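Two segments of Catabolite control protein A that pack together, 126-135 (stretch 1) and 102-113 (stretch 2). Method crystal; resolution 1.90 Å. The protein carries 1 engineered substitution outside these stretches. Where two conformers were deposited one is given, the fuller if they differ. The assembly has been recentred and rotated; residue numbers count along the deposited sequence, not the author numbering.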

# COMPACT_ATOMS: atom_id res chain seq x y z
N MET D 126 6.27 -9.77 -12.06
CA MET D 126 5.75 -10.11 -10.74
C MET D 126 4.31 -10.55 -10.96
O MET D 126 3.62 -10.01 -11.81
CB MET D 126 5.78 -8.88 -9.83
CG MET D 126 7.11 -8.52 -9.20
SD MET D 126 7.00 -6.87 -8.44
CE MET D 126 7.51 -5.87 -9.80
N GLY D 127 3.86 -11.54 -10.20
CA GLY D 127 2.50 -12.07 -10.32
C GLY D 127 2.47 -13.50 -9.82
O GLY D 127 3.51 -14.06 -9.50
N SER D 128 1.29 -14.10 -9.77
CA SER D 128 1.15 -15.41 -9.12
C SER D 128 2.01 -16.47 -9.80
O SER D 128 2.62 -17.29 -9.12
CB SER D 128 -0.32 -15.83 -9.07
OG SER D 128 -0.93 -15.74 -10.35
N SER D 129 2.05 -16.44 -11.13
CA SER D 129 3.01 -17.25 -11.89
C SER D 129 2.87 -17.05 -13.39
O SER D 129 1.83 -16.65 -13.90
CB SER D 129 2.83 -18.74 -11.59
OG SER D 129 1.48 -19.09 -11.80
N LEU D 130 3.95 -17.39 -14.09
CA LEU D 130 4.08 -17.19 -15.53
C LEU D 130 3.29 -18.23 -16.34
O LEU D 130 3.65 -19.41 -16.36
CB LEU D 130 5.56 -17.22 -15.91
CG LEU D 130 5.90 -16.58 -17.26
CD1 LEU D 130 5.67 -15.08 -17.20
CD2 LEU D 130 7.33 -16.92 -17.66
N ASP D 131 2.22 -17.78 -16.99
CA ASP D 131 1.37 -18.64 -17.83
C ASP D 131 2.10 -19.05 -19.11
O ASP D 131 2.96 -18.33 -19.61
CB ASP D 131 0.05 -17.91 -18.16
CG ASP D 131 -0.95 -18.77 -18.92
OD1 ASP D 131 -1.89 -19.28 -18.28
OD2 ASP D 131 -0.80 -18.92 -20.16
N GLU D 132 1.74 -20.21 -19.64
CA GLU D 132 2.39 -20.76 -20.83
C GLU D 132 2.23 -19.87 -22.06
O GLU D 132 3.12 -19.82 -22.91
CB GLU D 132 1.85 -22.16 -21.13
CG GLU D 132 2.66 -22.97 -22.13
CD GLU D 132 4.07 -23.27 -21.63
OE1 GLU D 132 4.20 -24.07 -20.68
OE2 GLU D 132 5.05 -22.68 -22.18
N LYS D 133 1.08 -19.19 -22.16
CA LYS D 133 0.86 -18.16 -23.18
C LYS D 133 1.93 -17.08 -23.01
O LYS D 133 2.64 -16.74 -23.96
CB LYS D 133 -0.53 -17.52 -23.05
CG LYS D 133 -1.72 -18.46 -23.30
CD LYS D 133 -3.00 -17.65 -23.54
CE LYS D 133 -4.23 -18.52 -23.78
NZ LYS D 133 -5.19 -17.90 -24.76
N ILE D 134 2.05 -16.59 -21.78
CA ILE D 134 3.02 -15.53 -21.42
C ILE D 134 4.46 -16.02 -21.63
O ILE D 134 5.27 -15.36 -22.27
CB ILE D 134 2.81 -15.06 -19.93
CG1 ILE D 134 1.33 -14.78 -19.60
CG2 ILE D 134 3.61 -13.81 -19.61
CD1 ILE D 134 0.62 -13.75 -20.48
N ARG D 135 4.78 -17.21 -21.11
CA ARG D 135 6.12 -17.79 -21.26
C ARG D 135 6.54 -17.88 -22.74
O ARG D 135 7.69 -17.61 -23.08
CB ARG D 135 6.21 -19.17 -20.62
CG ARG D 135 7.62 -19.77 -20.67
CD ARG D 135 7.67 -21.26 -20.39
NE ARG D 135 7.51 -21.53 -18.97
CZ ARG D 135 6.36 -21.79 -18.35
NH1 ARG D 135 5.22 -21.85 -19.03
NH2 ARG D 135 6.35 -22.00 -17.04
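Stretch 2, residues 102-113: DNDVEKEEKVLE

Stretch 2 opens as a loop and becomes a helix from Val105 through Glu113, which continues later in the chain. Stretch 1 is loop or turn at first and turns helical at Glu132. The two run in the same general direction. Asn103 lies nearest Gly127, with CA atoms 6.1 Å apart; Val105 lies nearest Asp131 at 7.2 Å CA to CA, and Glu109 nearest Ile134 at 6.2 Å CA to CA. Together they bury 447 Å², both sides summed.

Asp102 does not reach stretch 1. Its OD2 forms a salt bridge with Lys107 NZ at 3.1 Å, tying the loop to the first part of the helix. Both Asp102 and Asn103 have positive phi, near 50°. The end of the Asn103 side chain lies close to Gly127 and Ser128. Its amide is probably turned over in the model, so the atoms there carry little weight. Water 1 joins the two loops, donating to Asn103 O at 2.7 Å and bonding to Ser128 OG at 3.1 Å.

Asp104 is the N-cap. Its OD2 accepts weak bonds from Glu106 N at 2.9 Å and Lys107 N at 3.4 Å. The other helix start is capped similarly: Asp131 OD2 accepts from Lys133 N at 2.8 Å.

Val105 points toward stretch 1. Its CG1 is 3.8 Å from Asp131 CG and 4.1 Å from Ile134 CD1. Glu106 and Lys107 point away.

Glu108 is buried and points toward stretch 1. Its CB lies 3.6 Å from Ile134 CD1. The carboxylate reaches the loop of stretch 1 through two waters. Water 2 donates to Glu108 OE2 at 2.6 Å and to Met126 O at 2.9 Å. Water 3 donates to Glu108 OE1 at 2.6 Å and to Ser129 O at 2.8 Å, and accepts from Asp131 N at 2.8 Å. One acidic side chain thus links to three backbone groups of the loop.

Glu109 CG is 3.5 Å from Ile134 CD1. Its OE1 is 3.1 Å from Lys133 CD but 4.0 Å from Lys133 NZ, so the opposite charges are near each other without forming a salt bridge.

Lys110 and Val111 are out of reach. Leu112 points toward stretch 1, and its CD1 meets Ile134 CG2 at 3.4 Å. Ile134 therefore acts as a knob, set among Val105, Glu108, Glu109 and Leu112. Glu113 is exposed and makes no contact.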

# COMPACT_ATOMS: atom_id res chain seq x y z
N ASP D 102 -3.53 -7.00 -12.69
CA ASP D 102 -4.59 -7.55 -11.82
C ASP D 102 -4.56 -9.09 -11.78
O ASP D 102 -5.59 -9.74 -11.55
CB ASP D 102 -5.98 -7.04 -12.25
CG ASP D 102 -6.10 -5.52 -12.14
OD1 ASP D 102 -5.87 -4.99 -11.03
OD2 ASP D 102 -6.37 -4.87 -13.16
N ASN D 103 -3.37 -9.66 -12.02
CA ASN D 103 -3.23 -11.12 -12.17
C ASN D 103 -4.15 -11.81 -13.19
O ASN D 103 -4.54 -12.98 -13.01
CB ASN D 103 -3.41 -11.77 -10.80
CG ASN D 103 -2.14 -11.90 -10.06
OD1 ASN D 103 -2.11 -11.66 -8.87
ND2 ASN D 103 -1.06 -12.32 -10.74
N ASP D 104 -4.53 -11.08 -14.24
CA ASP D 104 -5.42 -11.56 -15.30
C ASP D 104 -4.54 -11.88 -16.53
O ASP D 104 -3.87 -11.00 -17.04
CB ASP D 104 -6.45 -10.45 -15.60
CG ASP D 104 -7.44 -10.81 -16.72
OD1 ASP D 104 -8.59 -10.32 -16.65
OD2 ASP D 104 -7.11 -11.53 -17.67
N VAL D 105 -4.59 -13.12 -17.02
CA VAL D 105 -3.71 -13.57 -18.10
C VAL D 105 -3.96 -12.85 -19.44
O VAL D 105 -3.01 -12.59 -20.19
CB VAL D 105 -3.77 -15.11 -18.28
CG1 VAL D 105 -2.86 -15.56 -19.42
CG2 VAL D 105 -3.35 -15.79 -16.99
N GLU D 106 -5.20 -12.47 -19.71
CA GLU D 106 -5.53 -11.65 -20.87
C GLU D 106 -4.87 -10.28 -20.76
O GLU D 106 -4.36 -9.74 -21.74
CB GLU D 106 -7.04 -11.42 -20.97
CG GLU D 106 -7.91 -12.66 -21.07
CD GLU D 106 -9.39 -12.32 -21.28
OE1 GLU D 106 -9.70 -11.16 -21.68
OE2 GLU D 106 -10.26 -13.20 -21.07
N LYS D 107 -4.89 -9.72 -19.55
CA LYS D 107 -4.31 -8.42 -19.27
C LYS D 107 -2.78 -8.51 -19.37
O LYS D 107 -2.14 -7.64 -19.93
CB LYS D 107 -4.77 -7.94 -17.89
CG LYS D 107 -5.01 -6.43 -17.75
CD LYS D 107 -5.84 -6.11 -16.46
CE LYS D 107 -7.28 -5.71 -16.76
NZ LYS D 107 -8.16 -5.65 -15.53
N GLU D 108 -2.21 -9.59 -18.85
CA GLU D 108 -0.77 -9.84 -18.96
C GLU D 108 -0.33 -9.91 -20.43
O GLU D 108 0.68 -9.31 -20.80
CB GLU D 108 -0.37 -11.10 -18.20
CG GLU D 108 -0.45 -10.93 -16.68
CD GLU D 108 -0.23 -12.21 -15.91
OE1 GLU D 108 -0.45 -13.31 -16.48
OE2 GLU D 108 0.13 -12.11 -14.71
N GLU D 109 -1.10 -10.63 -21.27
CA GLU D 109 -0.77 -10.75 -22.70
C GLU D 109 -0.80 -9.41 -23.42
O GLU D 109 0.06 -9.14 -24.24
CB GLU D 109 -1.75 -11.69 -23.43
CG GLU D 109 -1.42 -13.15 -23.28
CD GLU D 109 -2.34 -14.01 -24.11
OE1 GLU D 109 -3.29 -14.59 -23.54
OE2 GLU D 109 -2.13 -14.09 -25.34
N LYS D 110 -1.81 -8.60 -23.14
CA LYS D 110 -1.91 -7.27 -23.73
C LYS D 110 -0.73 -6.39 -23.29
O LYS D 110 -0.13 -5.70 -24.11
CB LYS D 110 -3.24 -6.62 -23.36
CG LYS D 110 -4.43 -7.29 -24.03
CD LYS D 110 -5.77 -6.73 -23.57
CE LYS D 110 -5.98 -5.29 -24.04
NZ LYS D 110 -7.39 -4.86 -23.81
N VAL D 111 -0.38 -6.44 -22.01
CA VAL D 111 0.75 -5.65 -21.47
C VAL D 111 2.06 -5.99 -22.22
O VAL D 111 2.76 -5.08 -22.69
CB VAL D 111 0.91 -5.84 -19.94
CG1 VAL D 111 2.23 -5.27 -19.44
CG2 VAL D 111 -0.26 -5.17 -19.20
N LEU D 112 2.37 -7.27 -22.35
CA LEU D 112 3.54 -7.71 -23.14
C LEU D 112 3.54 -7.27 -24.61
O LEU D 112 4.59 -6.96 -25.17
CB LEU D 112 3.70 -9.23 -23.09
CG LEU D 112 4.03 -9.86 -21.75
CD1 LEU D 112 4.22 -11.35 -21.95
CD2 LEU D 112 5.28 -9.26 -21.15
N GLU D 113 2.37 -7.25 -25.24
CA GLU D 113 2.27 -6.73 -26.60
C GLU D 113 2.70 -5.28 -26.63
O GLU D 113 3.46 -4.88 -27.51
CB GLU D 113 0.83 -6.84 -27.13
CG GLU D 113 0.42 -8.25 -27.45
CD GLU D 113 -0.99 -8.37 -28.03
OE1 GLU D 113 -1.80 -7.41 -27.92
OE2 GLU D 113 -1.29 -9.44 -28.61
O HOH W 1 -3.42 -15.25 -12.08
O HOH W 2 1.19 -10.10 -13.47
O HOH W 3 1.17 -15.31 -16.22